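Local coordinates for TIR domain-containing adapter molecule 1 (Homo sapiens, PDB 4BSX), which acts as an adapter in Toll-like receptor signalling, probably leading to interferon-beta induction and NF-kappa-B activation, and has an N-terminal helical domain resembling IFIT proteins, at residues Gly22-Lys34 with Leu46-Glu59. The protein carries 2 engineered substitutions. Residues are numbered along the deposited sequence; the frame is centred on the assembly and turned at random.
Sequences GQDKLLYLKHKLK and LHAMVLLKLGQETE
Lys30 reaches across to Gln56, its NZ giving a hydrogen bond of 2.7 Å to Gln56 OE1 that arrives in the carbonyl plane, on a lone pair, at a C=O...N angle of 130°. With CG anti to the backbone N (chi1 161°) and the chain extended from there, the lysine carries its amine over Leu51, whose CD2 lies 4.0 Å from Lys30 CG. A water takes a second N-H of NZ and donates to Glu59 OE1, bridging charges that do not meet directly. An alanine in place of Lys30 would probably leave Gln56 OE1 and the bridging water without their donor and strip the aliphatic chain from over Leu51 CD2. Beneath these polar groups, Val50 is a knob among Leu26, Leu29, Lys30 and Leu33, its CG1 3.4 Å from Leu26 O. Helix 23-33 and the 46-53 part of helix 43-53 run roughly antiparallel at 144° with axes 9.0 Å apart, a helical-hairpin pairing within an all-helical domain likened to the TPR-containing IFIT proteins. At one end Leu54 slides past Leu26, CG to CB 3.8 Å; at the other Leu33 CD1 packs 3.6 Å from Leu46 CG. Lys34 CA makes a CH-pi contact with one face of the His47 ring, Leu51 CG lies over the opposite face, and Lys30 O is at the edge. Farther out, Leu18, Leu102 and Leu105 touch Leu46, while a Schellman motif at Gly55 turns the chain toward Gln56.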
# COMPACT_ATOMS: atom_id res chain seq x y z
N GLY A 22 -13.65 7.68 -8.34
CA GLY A 22 -15.05 7.44 -8.57
C GLY A 22 -15.47 6.12 -7.93
O GLY A 22 -14.63 5.26 -7.74
N GLN A 23 -16.76 5.96 -7.66
CA GLN A 23 -17.28 4.76 -7.03
C GLN A 23 -17.24 3.58 -7.98
O GLN A 23 -17.08 2.43 -7.53
CB GLN A 23 -18.71 4.99 -6.52
CG GLN A 23 -18.89 6.13 -5.43
CD GLN A 23 -18.12 5.87 -4.12
OE1 GLN A 23 -18.60 5.18 -3.22
NE2 GLN A 23 -16.94 6.46 -4.00
N ASP A 24 -17.41 3.84 -9.28
CA ASP A 24 -17.42 2.76 -10.27
C ASP A 24 -16.04 2.11 -10.26
O ASP A 24 -15.92 0.91 -9.97
CB ASP A 24 -17.77 3.25 -11.70
CG ASP A 24 -19.27 3.48 -11.93
OD1 ASP A 24 -20.14 3.00 -11.16
OD2 ASP A 24 -19.58 4.19 -12.92
N LYS A 25 -15.00 2.90 -10.53
CA LYS A 25 -13.60 2.48 -10.37
C LYS A 25 -13.25 1.78 -9.05
O LYS A 25 -12.59 0.73 -9.05
CB LYS A 25 -12.63 3.63 -10.60
CG LYS A 25 -11.22 3.16 -10.76
CD LYS A 25 -11.00 2.23 -11.96
CE LYS A 25 -11.43 2.79 -13.31
NZ LYS A 25 -10.47 3.76 -13.88
N LEU A 26 -13.72 2.28 -7.92
CA LEU A 26 -13.50 1.53 -6.69
C LEU A 26 -14.15 0.14 -6.69
O LEU A 26 -13.54 -0.85 -6.29
CB LEU A 26 -13.99 2.32 -5.48
CG LEU A 26 -13.23 3.61 -5.16
CD1 LEU A 26 -13.85 4.24 -3.93
CD2 LEU A 26 -11.74 3.35 -4.96
N LEU A 27 -15.40 0.06 -7.11
CA LEU A 27 -16.05 -1.22 -7.33
C LEU A 27 -15.21 -2.14 -8.25
O LEU A 27 -14.98 -3.29 -7.92
CB LEU A 27 -17.48 -1.03 -7.88
CG LEU A 27 -18.46 -0.53 -6.79
CD1 LEU A 27 -19.74 0.02 -7.35
CD2 LEU A 27 -18.75 -1.64 -5.75
N TYR A 28 -14.73 -1.60 -9.36
CA TYR A 28 -13.79 -2.28 -10.24
C TYR A 28 -12.59 -2.82 -9.47
O TYR A 28 -12.29 -3.99 -9.57
CB TYR A 28 -13.32 -1.35 -11.35
CG TYR A 28 -12.22 -1.95 -12.19
CD1 TYR A 28 -12.46 -3.08 -13.00
CD2 TYR A 28 -10.92 -1.41 -12.18
CE1 TYR A 28 -11.43 -3.66 -13.79
CE2 TYR A 28 -9.87 -1.99 -12.97
CZ TYR A 28 -10.14 -3.09 -13.76
OH TYR A 28 -9.13 -3.62 -14.51
N LEU A 29 -11.92 -1.97 -8.67
CA LEU A 29 -10.76 -2.43 -7.88
C LEU A 29 -11.12 -3.47 -6.81
O LEU A 29 -10.40 -4.47 -6.63
CB LEU A 29 -10.02 -1.25 -7.28
CG LEU A 29 -9.42 -0.40 -8.40
CD1 LEU A 29 -8.75 0.89 -7.91
CD2 LEU A 29 -8.38 -1.20 -9.19
N LYS A 30 -12.24 -3.26 -6.14
CA LYS A 30 -12.70 -4.23 -5.15
C LYS A 30 -12.88 -5.63 -5.81
O LYS A 30 -12.50 -6.66 -5.25
CB LYS A 30 -14.02 -3.75 -4.52
CG LYS A 30 -14.83 -4.85 -3.83
CD LYS A 30 -16.26 -4.41 -3.41
CE LYS A 30 -16.99 -5.59 -2.71
NZ LYS A 30 -18.33 -5.24 -2.19
N HIS A 31 -13.51 -5.66 -6.99
CA HIS A 31 -13.88 -6.93 -7.58
C HIS A 31 -12.60 -7.61 -8.10
O HIS A 31 -12.43 -8.83 -7.97
CB HIS A 31 -14.86 -6.69 -8.74
CG HIS A 31 -16.19 -6.12 -8.33
ND1 HIS A 31 -16.90 -6.55 -7.24
CD2 HIS A 31 -16.94 -5.14 -8.91
CE1 HIS A 31 -18.03 -5.87 -7.15
NE2 HIS A 31 -18.07 -5.01 -8.14
N LYS A 32 -11.73 -6.80 -8.70
CA LYS A 32 -10.46 -7.22 -9.31
C LYS A 32 -9.34 -7.57 -8.33
O LYS A 32 -8.61 -8.52 -8.54
CB LYS A 32 -9.95 -6.09 -10.20
CG LYS A 32 -8.67 -6.38 -10.91
CD LYS A 32 -8.35 -5.24 -11.86
CE LYS A 32 -7.03 -5.45 -12.58
NZ LYS A 32 -6.73 -4.45 -13.63
N LEU A 33 -9.18 -6.79 -7.27
CA LEU A 33 -7.99 -6.93 -6.41
C LEU A 33 -8.11 -8.15 -5.52
O LEU A 33 -7.12 -8.66 -5.01
CB LEU A 33 -7.80 -5.68 -5.55
CG LEU A 33 -7.25 -4.45 -6.27
CD1 LEU A 33 -7.03 -3.30 -5.29
CD2 LEU A 33 -5.91 -4.81 -6.94
N LYS A 34 -9.35 -8.62 -5.36
CA LYS A 34 -9.72 -9.65 -4.38
C LYS A 34 -9.05 -10.99 -4.65
O LYS A 34 -8.83 -11.76 -3.71
CB LYS A 34 -11.26 -9.77 -4.38
CG LYS A 34 -11.84 -11.03 -3.74
CD LYS A 34 -12.23 -10.83 -2.28
CE LYS A 34 -13.30 -11.85 -1.84
NZ LYS A 34 -13.66 -11.77 -0.38
N LEU A 46 -4.11 -3.06 -0.64
CA LEU A 46 -4.89 -2.16 -1.48
C LEU A 46 -6.36 -2.59 -1.61
O LEU A 46 -7.26 -1.74 -1.73
CB LEU A 46 -4.27 -2.03 -2.87
CG LEU A 46 -4.85 -0.89 -3.73
CD1 LEU A 46 -4.70 0.48 -3.09
CD2 LEU A 46 -4.20 -0.85 -5.10
N HIS A 47 -6.62 -3.88 -1.59
CA HIS A 47 -8.01 -4.36 -1.62
C HIS A 47 -8.75 -3.83 -0.38
O HIS A 47 -9.89 -3.35 -0.45
CB HIS A 47 -8.00 -5.90 -1.68
CG HIS A 47 -9.34 -6.53 -1.49
ND1 HIS A 47 -10.34 -6.47 -2.43
CD2 HIS A 47 -9.83 -7.26 -0.46
CE1 HIS A 47 -11.41 -7.09 -1.97
NE2 HIS A 47 -11.12 -7.59 -0.78
N ALA A 48 -8.06 -3.90 0.75
CA ALA A 48 -8.66 -3.50 2.04
C ALA A 48 -8.92 -1.99 2.10
O ALA A 48 -9.95 -1.53 2.61
CB ALA A 48 -7.76 -3.95 3.22
N MSE A 49 -7.95 -1.21 1.60
CA MSE A 49 -8.05 0.26 1.55
C MSE A 49 -9.19 0.67 0.63
O MSE A 49 -9.95 1.63 0.91
CB MSE A 49 -6.73 0.87 1.09
CG MSE A 49 -5.59 0.73 2.13
SE MSE A 49 -3.80 1.09 1.37
CE MSE A 49 -3.95 2.88 0.67
N VAL A 50 -9.32 -0.06 -0.48
CA VAL A 50 -10.45 0.14 -1.43
C VAL A 50 -11.77 -0.04 -0.73
O VAL A 50 -12.64 0.78 -0.84
CB VAL A 50 -10.35 -0.80 -2.64
CG1 VAL A 50 -11.71 -0.92 -3.37
CG2 VAL A 50 -9.29 -0.27 -3.57
N LEU A 51 -11.90 -1.12 0.03
CA LEU A 51 -13.11 -1.38 0.82
C LEU A 51 -13.39 -0.26 1.85
O LEU A 51 -14.54 0.15 2.07
CB LEU A 51 -12.93 -2.71 1.55
CG LEU A 51 -12.91 -3.91 0.64
CD1 LEU A 51 -12.47 -5.17 1.40
CD2 LEU A 51 -14.29 -4.09 0.05
N LEU A 52 -12.34 0.21 2.50
CA LEU A 52 -12.46 1.30 3.46
C LEU A 52 -12.96 2.57 2.79
O LEU A 52 -13.80 3.27 3.35
CB LEU A 52 -11.11 1.58 4.13
CG LEU A 52 -10.60 0.54 5.12
CD1 LEU A 52 -9.23 0.93 5.62
CD2 LEU A 52 -11.60 0.40 6.26
N LYS A 53 -12.41 2.90 1.62
CA LYS A 53 -12.86 4.07 0.86
C LYS A 53 -14.29 3.93 0.27
O LYS A 53 -14.95 4.91 -0.08
CB LYS A 53 -11.84 4.39 -0.26
CG LYS A 53 -11.90 5.87 -0.71
CD LYS A 53 -11.30 6.82 0.41
CE LYS A 53 -11.60 8.31 0.16
NZ LYS A 53 -11.45 9.18 1.37
N LEU A 54 -14.77 2.70 0.16
CA LEU A 54 -16.15 2.45 -0.26
C LEU A 54 -17.09 2.45 0.93
O LEU A 54 -18.28 2.26 0.78
CB LEU A 54 -16.28 1.08 -0.98
CG LEU A 54 -16.01 1.10 -2.49
CD1 LEU A 54 -15.65 -0.26 -3.02
CD2 LEU A 54 -17.22 1.64 -3.24
N GLY A 55 -16.56 2.63 2.14
CA GLY A 55 -17.43 2.60 3.30
C GLY A 55 -17.68 1.20 3.84
O GLY A 55 -18.40 1.05 4.83
N GLN A 56 -17.07 0.19 3.22
CA GLN A 56 -17.29 -1.19 3.63
C GLN A 56 -16.23 -1.63 4.65
O GLN A 56 -15.31 -2.41 4.34
CB GLN A 56 -17.31 -2.11 2.39
CG GLN A 56 -18.43 -1.75 1.42
CD GLN A 56 -18.32 -2.43 0.05
OE1 GLN A 56 -18.13 -3.64 -0.06
NE2 GLN A 56 -18.45 -1.62 -1.01
N GLU A 57 -16.40 -1.13 5.86
CA GLU A 57 -15.48 -1.32 6.97
C GLU A 57 -15.50 -2.73 7.55
O GLU A 57 -14.44 -3.29 7.89
CB GLU A 57 -15.81 -0.33 8.09
CG GLU A 57 -15.62 1.14 7.71
CD GLU A 57 -15.20 1.99 8.90
OE1 GLU A 57 -14.91 1.41 9.98
OE2 GLU A 57 -15.16 3.24 8.75
N THR A 58 -16.70 -3.30 7.70
CA THR A 58 -16.83 -4.67 8.21
C THR A 58 -15.98 -5.62 7.39
O THR A 58 -15.22 -6.42 7.96
CB THR A 58 -18.28 -5.13 8.17
OG1 THR A 58 -19.00 -4.43 9.17
CG2 THR A 58 -18.42 -6.63 8.46
N GLU A 59 -16.07 -5.52 6.06
CA GLU A 59 -15.33 -6.44 5.21
C GLU A 59 -13.85 -6.03 5.23
O GLU A 59 -12.96 -6.87 5.33
CB GLU A 59 -15.93 -6.48 3.80
CG GLU A 59 -15.22 -7.39 2.76
CD GLU A 59 -15.92 -7.41 1.36
OE1 GLU A 59 -17.09 -6.98 1.26
OE2 GLU A 59 -15.31 -7.84 0.35
O HOH W 1 -18.37 -7.95 -0.60